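Local coordinates for replication protein B (Plasmid RSF1010, PDB 3H20) that acts as a primase, making primers on single-stranded DNA for the leading-strand replication of its plasmid and probably releasing diphosphate for each nucleotide joined, at residues 109-123 / 175-189. Residues are numbered along the deposited sequence; the frame is centred on the assembly and turned at random.
With SO4 (sulfate ion), chain B.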
loop_
_atom_site.group_PDB
_atom_site.type_symbol
_atom_site.label_atom_id
_atom_site.label_comp_id
_atom_site.label_asym_id
_atom_site.label_seq_id
_atom_site.Cartn_x
_atom_site.Cartn_y
_atom_site.Cartn_z
ATOM N N VAL A 109 -18.923 9.282 0.228
ATOM C CA VAL A 109 -19.670 9.029 1.473
ATOM C C VAL A 109 -18.983 9.801 2.608
ATOM O O VAL A 109 -17.771 9.638 2.824
ATOM C CB VAL A 109 -19.704 7.513 1.811
ATOM C CG1 VAL A 109 -20.454 7.233 3.139
ATOM C CG2 VAL A 109 -20.311 6.694 0.661
ATOM N N LYS A 110 -19.756 10.633 3.317
ATOM C CA LYS A 110 -19.271 11.382 4.467
ATOM C C LYS A 110 -19.516 10.548 5.724
ATOM O O LYS A 110 -20.670 10.284 6.092
ATOM C CB LYS A 110 -19.984 12.740 4.600
ATOM C CG LYS A 110 -19.464 13.596 5.790
ATOM C CD LYS A 110 -20.103 14.979 5.870
ATOM C CE LYS A 110 -19.581 15.718 7.122
ATOM N NZ LYS A 110 -20.033 17.141 7.211
ATOM N N VAL A 111 -18.430 10.123 6.374
ATOM C CA VAL A 111 -18.550 9.298 7.586
ATOM C C VAL A 111 -18.444 10.079 8.900
ATOM O O VAL A 111 -18.850 9.582 9.948
ATOM C CB VAL A 111 -17.525 8.127 7.580
ATOM C CG1 VAL A 111 -17.815 7.183 6.411
ATOM C CG2 VAL A 111 -16.078 8.656 7.532
ATOM N N ALA A 112 -17.881 11.289 8.835
ATOM C CA ALA A 112 -17.606 12.117 10.015
ATOM C C ALA A 112 -17.280 13.533 9.563
ATOM O O ALA A 112 -17.019 13.753 8.389
ATOM C CB ALA A 112 -16.423 11.540 10.816
ATOM N N ASP A 113 -17.270 14.489 10.490
ATOM C CA ASP A 113 -16.817 15.847 10.154
ATOM C C ASP A 113 -15.309 15.863 9.895
ATOM O O ASP A 113 -14.821 16.624 9.055
ATOM C CB ASP A 113 -17.184 16.842 11.255
ATOM C CG ASP A 113 -18.693 17.037 11.396
ATOM O OD1 ASP A 113 -19.447 16.790 10.423
ATOM O OD2 ASP A 113 -19.118 17.451 12.487
ATOM N N ALA A 114 -14.585 15.013 10.621
ATOM C CA ALA A 114 -13.150 14.816 10.403
ATOM C C ALA A 114 -12.723 13.394 10.783
ATOM O O ALA A 114 -13.101 12.885 11.848
ATOM C CB ALA A 114 -12.344 15.847 11.177
ATOM N N ALA A 115 -11.959 12.761 9.890
ATOM C CA ALA A 115 -11.339 11.455 10.150
ATOM C C ALA A 115 -9.971 11.388 9.476
ATOM O O ALA A 115 -9.824 11.804 8.334
ATOM C CB ALA A 115 -12.235 10.321 9.660
ATOM N N GLY A 116 -8.967 10.867 10.180
ATOM C CA GLY A 116 -7.599 10.839 9.646
ATOM C C GLY A 116 -7.449 9.961 8.412
ATOM O O GLY A 116 -8.328 9.160 8.109
ATOM N N GLY A 117 -6.320 10.096 7.714
ATOM C CA GLY A 117 -6.043 9.290 6.519
ATOM C C GLY A 117 -6.140 7.794 6.769
ATOM O O GLY A 117 -6.695 7.053 5.949
ATOM N N GLU A 118 -5.618 7.370 7.919
ATOM C CA GLU A 118 -5.656 5.977 8.373
ATOM C C GLU A 118 -7.078 5.387 8.349
ATOM O O GLU A 118 -7.306 4.351 7.721
ATOM C CB GLU A 118 -5.004 5.865 9.765
ATOM C CG GLU A 118 -5.365 4.646 10.603
ATOM C CD GLU A 118 -4.699 4.647 11.989
ATOM O OE1 GLU A 118 -3.923 5.576 12.309
ATOM O OE2 GLU A 118 -4.940 3.696 12.769
ATOM N N LEU A 119 -8.024 6.045 9.019
ATOM C CA LEU A 119 -9.405 5.545 9.076
ATOM C C LEU A 119 -10.093 5.626 7.711
ATOM O O LEU A 119 -10.806 4.706 7.315
ATOM C CB LEU A 119 -10.226 6.268 10.157
ATOM C CG LEU A 119 -9.824 6.012 11.620
ATOM C CD1 LEU A 119 -10.354 7.099 12.550
ATOM C CD2 LEU A 119 -10.254 4.622 12.118
ATOM N N ARG A 120 -9.867 6.716 6.983
ATOM C CA ARG A 120 -10.510 6.889 5.674
ATOM C C ARG A 120 -10.090 5.831 4.648
ATOM O O ARG A 120 -10.919 5.347 3.879
ATOM C CB ARG A 120 -10.259 8.291 5.132
ATOM C CG ARG A 120 -11.126 9.361 5.814
ATOM C CD ARG A 120 -11.030 10.709 5.129
ATOM N NE ARG A 120 -9.795 11.392 5.492
ATOM C CZ ARG A 120 -8.753 11.521 4.686
ATOM N NH1 ARG A 120 -7.672 12.153 5.104
ATOM N NH2 ARG A 120 -8.798 11.024 3.461
ATOM N N GLY A 121 -8.805 5.482 4.644
ATOM C CA GLY A 121 -8.286 4.480 3.722
ATOM C C GLY A 121 -8.855 3.108 4.027
ATOM O O GLY A 121 -9.203 2.357 3.117
ATOM N N GLN A 122 -8.957 2.790 5.317
ATOM C CA GLN A 122 -9.561 1.538 5.762
ATOM C C GLN A 122 -11.024 1.469 5.352
ATOM O O GLN A 122 -11.482 0.431 4.869
ATOM C CB GLN A 122 -9.408 1.372 7.280
ATOM C CG GLN A 122 -9.930 0.049 7.846
ATOM C CD GLN A 122 -8.994 -1.137 7.611
ATOM O OE1 GLN A 122 -7.795 -0.969 7.366
ATOM N NE2 GLN A 122 -9.541 -2.341 7.700
ATOM N N ILE A 123 -11.753 2.574 5.538
ATOM C CA ILE A 123 -13.171 2.619 5.170
ATOM C C ILE A 123 -13.345 2.531 3.652
ATOM O O ILE A 123 -14.230 1.831 3.174
ATOM C CB ILE A 123 -13.906 3.863 5.775
ATOM C CG1 ILE A 123 -13.928 3.759 7.309
ATOM C CG2 ILE A 123 -15.340 3.957 5.258
ATOM C CD1 ILE A 123 -14.259 5.073 8.020
ATOM N N THR A 175 -23.987 13.583 6.432
ATOM C CA THR A 175 -23.273 12.407 6.945
ATOM C C THR A 175 -24.130 11.148 6.783
ATOM O O THR A 175 -25.324 11.184 7.033
ATOM C CB THR A 175 -22.895 12.616 8.427
ATOM O OG1 THR A 175 -22.086 13.797 8.543
ATOM C CG2 THR A 175 -22.141 11.423 8.976
ATOM N N ALA A 176 -23.517 10.040 6.352
ATOM C CA ALA A 176 -24.231 8.759 6.233
ATOM C C ALA A 176 -24.746 8.304 7.605
ATOM O O ALA A 176 -24.095 8.560 8.620
ATOM C CB ALA A 176 -23.324 7.698 5.629
ATOM N N THR A 177 -25.919 7.662 7.640
ATOM C CA THR A 177 -26.447 7.086 8.901
ATOM C C THR A 177 -25.418 6.176 9.605
ATOM O O THR A 177 -25.261 6.239 10.829
ATOM C CB THR A 177 -27.758 6.298 8.656
ATOM O OG1 THR A 177 -28.738 7.167 8.073
ATOM C CG2 THR A 177 -28.319 5.727 9.966
ATOM N N ALA A 178 -24.720 5.360 8.812
ATOM C CA ALA A 178 -23.717 4.413 9.309
ATOM C C ALA A 178 -22.331 5.016 9.494
ATOM O O ALA A 178 -21.384 4.293 9.805
ATOM C CB ALA A 178 -23.632 3.192 8.384
ATOM N N GLY A 179 -22.202 6.330 9.307
ATOM C CA GLY A 179 -20.900 7.009 9.460
ATOM C C GLY A 179 -20.187 6.723 10.780
ATOM O O GLY A 179 -19.076 6.177 10.777
ATOM N N PRO A 180 -20.791 7.120 11.921
ATOM C CA PRO A 180 -20.176 6.802 13.215
ATOM C C PRO A 180 -19.840 5.310 13.374
ATOM O O PRO A 180 -18.770 4.982 13.884
ATOM C CB PRO A 180 -21.251 7.235 14.220
ATOM C CG PRO A 180 -21.972 8.327 13.518
ATOM C CD PRO A 180 -22.028 7.904 12.089
ATOM N N ALA A 181 -20.733 4.429 12.911
ATOM C CA ALA A 181 -20.523 2.967 12.964
ATOM C C ALA A 181 -19.350 2.472 12.100
ATOM O O ALA A 181 -18.620 1.555 12.496
ATOM C CB ALA A 181 -21.824 2.222 12.604
ATOM N N LEU A 182 -19.171 3.062 10.918
ATOM C CA LEU A 182 -18.046 2.713 10.055
ATOM C C LEU A 182 -16.693 3.166 10.648
ATOM O O LEU A 182 -15.680 2.467 10.494
ATOM C CB LEU A 182 -18.233 3.316 8.663
ATOM C CG LEU A 182 -19.315 2.681 7.784
ATOM C CD1 LEU A 182 -19.730 3.694 6.714
ATOM C CD2 LEU A 182 -18.850 1.368 7.167
ATOM N N VAL A 183 -16.687 4.327 11.302
ATOM C CA VAL A 183 -15.513 4.825 12.042
ATOM C C VAL A 183 -15.177 3.873 13.211
ATOM O O VAL A 183 -14.004 3.535 13.436
ATOM C CB VAL A 183 -15.725 6.278 12.560
ATOM C CG1 VAL A 183 -14.570 6.723 13.480
ATOM C CG2 VAL A 183 -15.850 7.265 11.383
ATOM N N GLN A 184 -16.204 3.430 13.932
ATOM C CA GLN A 184 -16.018 2.454 15.011
ATOM C C GLN A 184 -15.444 1.139 14.476
ATOM O O GLN A 184 -14.516 0.583 15.073
ATOM C CB GLN A 184 -17.337 2.145 15.713
ATOM C CG GLN A 184 -17.875 3.222 16.601
ATOM C CD GLN A 184 -19.273 2.889 17.114
ATOM O OE1 GLN A 184 -20.260 3.430 16.620
ATOM N NE2 GLN A 184 -19.362 1.998 18.106
ATOM N N GLN A 185 -16.016 0.648 13.371
ATOM C CA GLN A 185 -15.610 -0.630 12.745
ATOM C C GLN A 185 -14.146 -0.599 12.305
ATOM O O GLN A 185 -13.391 -1.548 12.550
ATOM C CB GLN A 185 -16.517 -0.948 11.542
ATOM C CG GLN A 185 -16.153 -2.221 10.775
ATOM C CD GLN A 185 -17.075 -2.473 9.592
ATOM O OE1 GLN A 185 -17.267 -1.606 8.744
ATOM N NE2 GLN A 185 -17.653 -3.666 9.535
ATOM N N ALA A 186 -13.758 0.491 11.646
ATOM C CA ALA A 186 -12.380 0.691 11.208
ATOM C C ALA A 186 -11.415 0.644 12.390
ATOM O O ALA A 186 -10.349 0.028 12.301
ATOM C CB ALA A 186 -12.243 2.014 10.447
ATOM N N GLY A 187 -11.800 1.289 13.490
ATOM C CA GLY A 187 -10.974 1.323 14.695
ATOM C C GLY A 187 -10.809 -0.066 15.296
ATOM O O GLY A 187 -9.708 -0.437 15.710
ATOM N N GLN A 188 -11.902 -0.832 15.315
ATOM C CA GLN A 188 -11.911 -2.229 15.772
ATOM C C GLN A 188 -11.022 -3.138 14.920
ATOM O O GLN A 188 -10.290 -3.986 15.445
ATOM C CB GLN A 188 -13.348 -2.769 15.804
ATOM C CG GLN A 188 -14.195 -2.185 16.924
ATOM C CD GLN A 188 -13.743 -2.654 18.293
ATOM O OE1 GLN A 188 -13.002 -1.960 18.992
ATOM N NE2 GLN A 188 -14.172 -3.844 18.677
ATOM N N GLN A 189 -11.087 -2.961 13.604
ATOM C CA GLN A 189 -10.250 -3.726 12.672
ATOM C C GLN A 189 -8.759 -3.416 12.829
ATOM O O GLN A 189 -7.920 -4.318 12.753
ATOM C CB GLN A 189 -10.695 -3.473 11.228
ATOM C CG GLN A 189 -12.054 -4.090 10.907
ATOM C CD GLN A 189 -12.613 -3.628 9.577
ATOM O OE1 GLN A 189 -12.228 -2.583 9.060
ATOM N NE2 GLN A 189 -13.540 -4.407 9.020
HETATM S S SO4 B . -24.656 16.161 8.697
HETATM O O1 SO4 B . -25.490 15.041 8.278
HETATM O O2 SO4 B . -24.287 15.984 10.097
HETATM O O3 SO4 B . -23.452 16.232 7.872
HETATM O O4 SO4 B . -25.403 17.406 8.542
HETATM O O HOH W 1 -20.512 14.071 10.689
#
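Ala-186, on helix 179-206, carries the tight end of the contact: its CB lies 3.7 Å from CD2 of Leu-119 and 4.0 Å from CG1 of Ile-123, both on helix 117-130. The short helical segments cross almost perpendicularly (99°), their axes 9.4 Å apart, with Ala-186 at the crossing. One turn back, Val-183 points CG2, anti to its carbonyl carbon, at Val-111 CG2, and Leu-182 crosses Val-111 at about a right angle, CD1 to CG1. Gly-179 C lies 3.3 Å from Val-111 O, where a CB would collide with that oxygen. Beyond Ala-186, Gln-122 NE2 donates to Gln-189 OE1 at 3.0 Å from above the carbonyl plane, the amides 72° apart, while Gln-122 OE1 accepts from Arg-125. The Lys-110 end is looser and wetter. Ala-176 N gives a straight 2.9 Å bond to Lys-110 O, and the extended lysine chain crosses the Thr-175 side chain obliquely, CE 3.5 Å from OG1, its NZ making a weak salt bridge to Asp-113. A water joins Asp-113 OD1 to Thr-175 OG1, and a sulfate, probably from the crystallisation liquor, accepts from Thr-175 N and OG1. A serine replacing Lys-110 would probably leave Asp-113 without its cationic mate and uncover Thr-175. Within the primase N-terminal domain, helix 179-206 starts packed across helix 117-130 and Val-111, while Thr-175 and Ala-176 before it meet strand 104-110, antiparallel to strand 73-79.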